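PDB 5E2C: Xaa-Pro dipeptidase from Mycobacterium tuberculosis, which is probably a metal-dependent peptidase that cleaves dipeptides ending in proline, represented here by its N-terminal domain alone. Local coordinates for residues Ala50-Gly56 / Leu69-Glu74. Residues are numbered along the deposited sequence; the frame is centred on the assembly and turned at random.
Sequences AVLATDG and LEVAIE
Leu52 and Thr54 supply the polar backbone atoms that join strand 51-54 to the parallel strand 70-73. Leu52 N donates to Glu70 O (2.9 Å), and Leu52 O accepts Ala72 N at 2.8 Å. Two residues on, Thr54 N reaches Ala72 O (3.1 Å) and Thr54 O takes up Glu74 N (2.9 Å), all four bonds being nearly straight. Leu52 O and Thr54 O each receive a further CA-H...O contact, from Val71 and Ile73, while Ala72 O is met by the CA of Ala53. Where the strands splay, a water bridges instead, accepting from Glu70 N and donating to Ala50 O, the latter so close that its exact geometry is doubtful. Val51 and Ala53 bond instead to Leu42 and Ala40 of the antiparallel strand 40-44, so strand 51-54 is held along both edges.

On one face Leu52 lies beside Val71, CD2 to CG2 4.1 Å, and Thr54 CG2 meets Ile73 CD1 at 3.8 Å; Ala62 of helix 59-65 packs on Leu52, Val71 and Thr54, and Arg59 on Ile73. With OG1 anti to the backbone N (chi1 -173°), the Thr54 hydroxyl bonds to Asn38 O and leaves the methyl for Ile73. On the other face Ala53 neighbours Ala72, and the extended Glu70 runs alongside Val51, OE1 coming 3.8 Å from CG2 before its salt bridge to Arg84 of helix 77-87. Asp55 turns its carboxylate to Arg57 and Asn38.

The contact closes a beta-alpha-beta crossover at one edge of the domain's mixed sheet: main-chain amides and carbonyls fix the register, apolar branches pack toward helix 59-65, and the Asp55 and Glu70 carboxylates find partners outside the two strands.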
loop_
_atom_site.group_PDB
_atom_site.type_symbol
_atom_site.label_atom_id
_atom_site.label_comp_id
_atom_site.label_asym_id
_atom_site.label_seq_id
_atom_site.Cartn_x
_atom_site.Cartn_y
_atom_site.Cartn_z
ATOM N N ALA A 50 -21.605 12.501 -3.406
ATOM C CA ALA A 50 -20.618 11.441 -3.256
ATOM C C ALA A 50 -21.109 10.118 -3.832
ATOM O O ALA A 50 -22.310 9.889 -3.967
ATOM C CB ALA A 50 -20.256 11.282 -1.787
ATOM N N VAL A 51 -20.168 9.257 -4.201
ATOM C CA VAL A 51 -20.500 7.937 -4.740
ATOM C C VAL A 51 -19.803 6.876 -3.889
ATOM O O VAL A 51 -18.576 6.936 -3.693
ATOM C CB VAL A 51 -20.072 7.808 -6.224
ATOM C CG1 VAL A 51 -20.521 6.476 -6.794
ATOM C CG2 VAL A 51 -20.614 8.978 -7.052
ATOM N N LEU A 52 -20.582 5.913 -3.383
ATOM C CA LEU A 52 -20.038 4.776 -2.633
ATOM C C LEU A 52 -19.914 3.591 -3.580
ATOM O O LEU A 52 -20.786 3.379 -4.401
ATOM C CB LEU A 52 -20.967 4.424 -1.469
ATOM C CG LEU A 52 -20.556 3.271 -0.555
ATOM C CD1 LEU A 52 -19.370 3.664 0.306
ATOM C CD2 LEU A 52 -21.734 2.915 0.339
ATOM N N ALA A 53 -18.813 2.851 -3.491
ATOM C CA ALA A 53 -18.656 1.602 -4.213
ATOM C C ALA A 53 -18.328 0.480 -3.243
ATOM O O ALA A 53 -17.497 0.631 -2.327
ATOM C CB ALA A 53 -17.577 1.707 -5.279
ATOM N N THR A 54 -18.998 -0.645 -3.444
ATOM C CA THR A 54 -18.713 -1.864 -2.698
ATOM C C THR A 54 -18.971 -3.058 -3.595
ATOM O O THR A 54 -19.298 -2.895 -4.756
ATOM C CB THR A 54 -19.527 -1.931 -1.387
ATOM O OG1 THR A 54 -19.089 -3.057 -0.618
ATOM C CG2 THR A 54 -21.008 -2.053 -1.662
ATOM N N ASP A 55 -18.775 -4.260 -3.090
ATOM C CA ASP A 55 -19.037 -5.441 -3.909
ATOM C C ASP A 55 -20.392 -6.067 -3.556
ATOM O O ASP A 55 -21.080 -5.619 -2.638
ATOM C CB ASP A 55 -17.873 -6.427 -3.815
ATOM C CG ASP A 55 -17.651 -6.951 -2.411
ATOM O OD1 ASP A 55 -18.476 -7.743 -1.961
ATOM O OD2 ASP A 55 -16.624 -6.613 -1.777
ATOM N N GLY A 56 -20.780 -7.079 -4.315
ATOM C CA GLY A 56 -22.116 -7.682 -4.203
ATOM C C GLY A 56 -22.491 -8.246 -2.833
ATOM O O GLY A 56 -23.672 -8.332 -2.510
ATOM N N LEU A 69 -26.728 7.878 -0.572
ATOM C CA LEU A 69 -25.689 7.840 -1.593
ATOM C C LEU A 69 -26.019 6.927 -2.754
ATOM O O LEU A 69 -26.634 5.866 -2.567
ATOM C CB LEU A 69 -24.380 7.335 -0.979
ATOM C CG LEU A 69 -23.773 8.274 0.053
ATOM C CD1 LEU A 69 -22.494 7.680 0.627
ATOM C CD2 LEU A 69 -23.512 9.628 -0.592
ATOM N N GLU A 70 -25.557 7.309 -3.946
ATOM C CA GLU A 70 -25.470 6.371 -5.064
ATOM C C GLU A 70 -24.460 5.291 -4.681
ATOM O O GLU A 70 -23.392 5.616 -4.178
ATOM C CB GLU A 70 -25.005 7.041 -6.364
ATOM C CG GLU A 70 -24.737 6.015 -7.467
ATOM C CD GLU A 70 -24.079 6.584 -8.714
ATOM O OE1 GLU A 70 -23.765 7.801 -8.775
ATOM O OE2 GLU A 70 -23.848 5.782 -9.637
ATOM N N VAL A 71 -24.813 4.027 -4.907
ATOM C CA VAL A 71 -23.935 2.903 -4.606
ATOM C C VAL A 71 -23.693 2.137 -5.887
ATOM O O VAL A 71 -24.634 1.665 -6.509
ATOM C CB VAL A 71 -24.552 1.935 -3.578
ATOM C CG1 VAL A 71 -23.626 0.757 -3.313
ATOM C CG2 VAL A 71 -24.872 2.668 -2.284
ATOM N N ALA A 72 -22.429 2.021 -6.269
ATOM C CA ALA A 72 -22.016 1.190 -7.380
ATOM C C ALA A 72 -21.578 -0.161 -6.837
ATOM O O ALA A 72 -20.896 -0.222 -5.823
ATOM C CB ALA A 72 -20.857 1.844 -8.104
ATOM N N ILE A 73 -21.951 -1.241 -7.517
ATOM C CA ILE A 73 -21.546 -2.578 -7.114
ATOM C C ILE A 73 -20.496 -3.085 -8.097
ATOM O O ILE A 73 -20.794 -3.369 -9.255
ATOM C CB ILE A 73 -22.741 -3.564 -7.011
ATOM C CG1 ILE A 73 -23.787 -3.055 -6.014
ATOM C CG2 ILE A 73 -22.255 -4.957 -6.626
ATOM C CD1 ILE A 73 -23.279 -2.847 -4.603
ATOM N N GLU A 74 -19.256 -3.189 -7.624
ATOM C CA GLU A 74 -18.103 -3.387 -8.514
ATOM C C GLU A 74 -17.057 -4.296 -7.904
ATOM O O GLU A 74 -16.906 -4.332 -6.680
ATOM C CB GLU A 74 -17.478 -2.021 -8.780
ATOM C CG GLU A 74 -18.366 -1.098 -9.592
ATOM C CD GLU A 74 -18.484 -1.539 -11.034
ATOM O OE1 GLU A 74 -17.512 -2.145 -11.540
ATOM O OE2 GLU A 74 -19.535 -1.277 -11.659
HETATM O O HOH W 1 -24.771 10.041 -4.490
#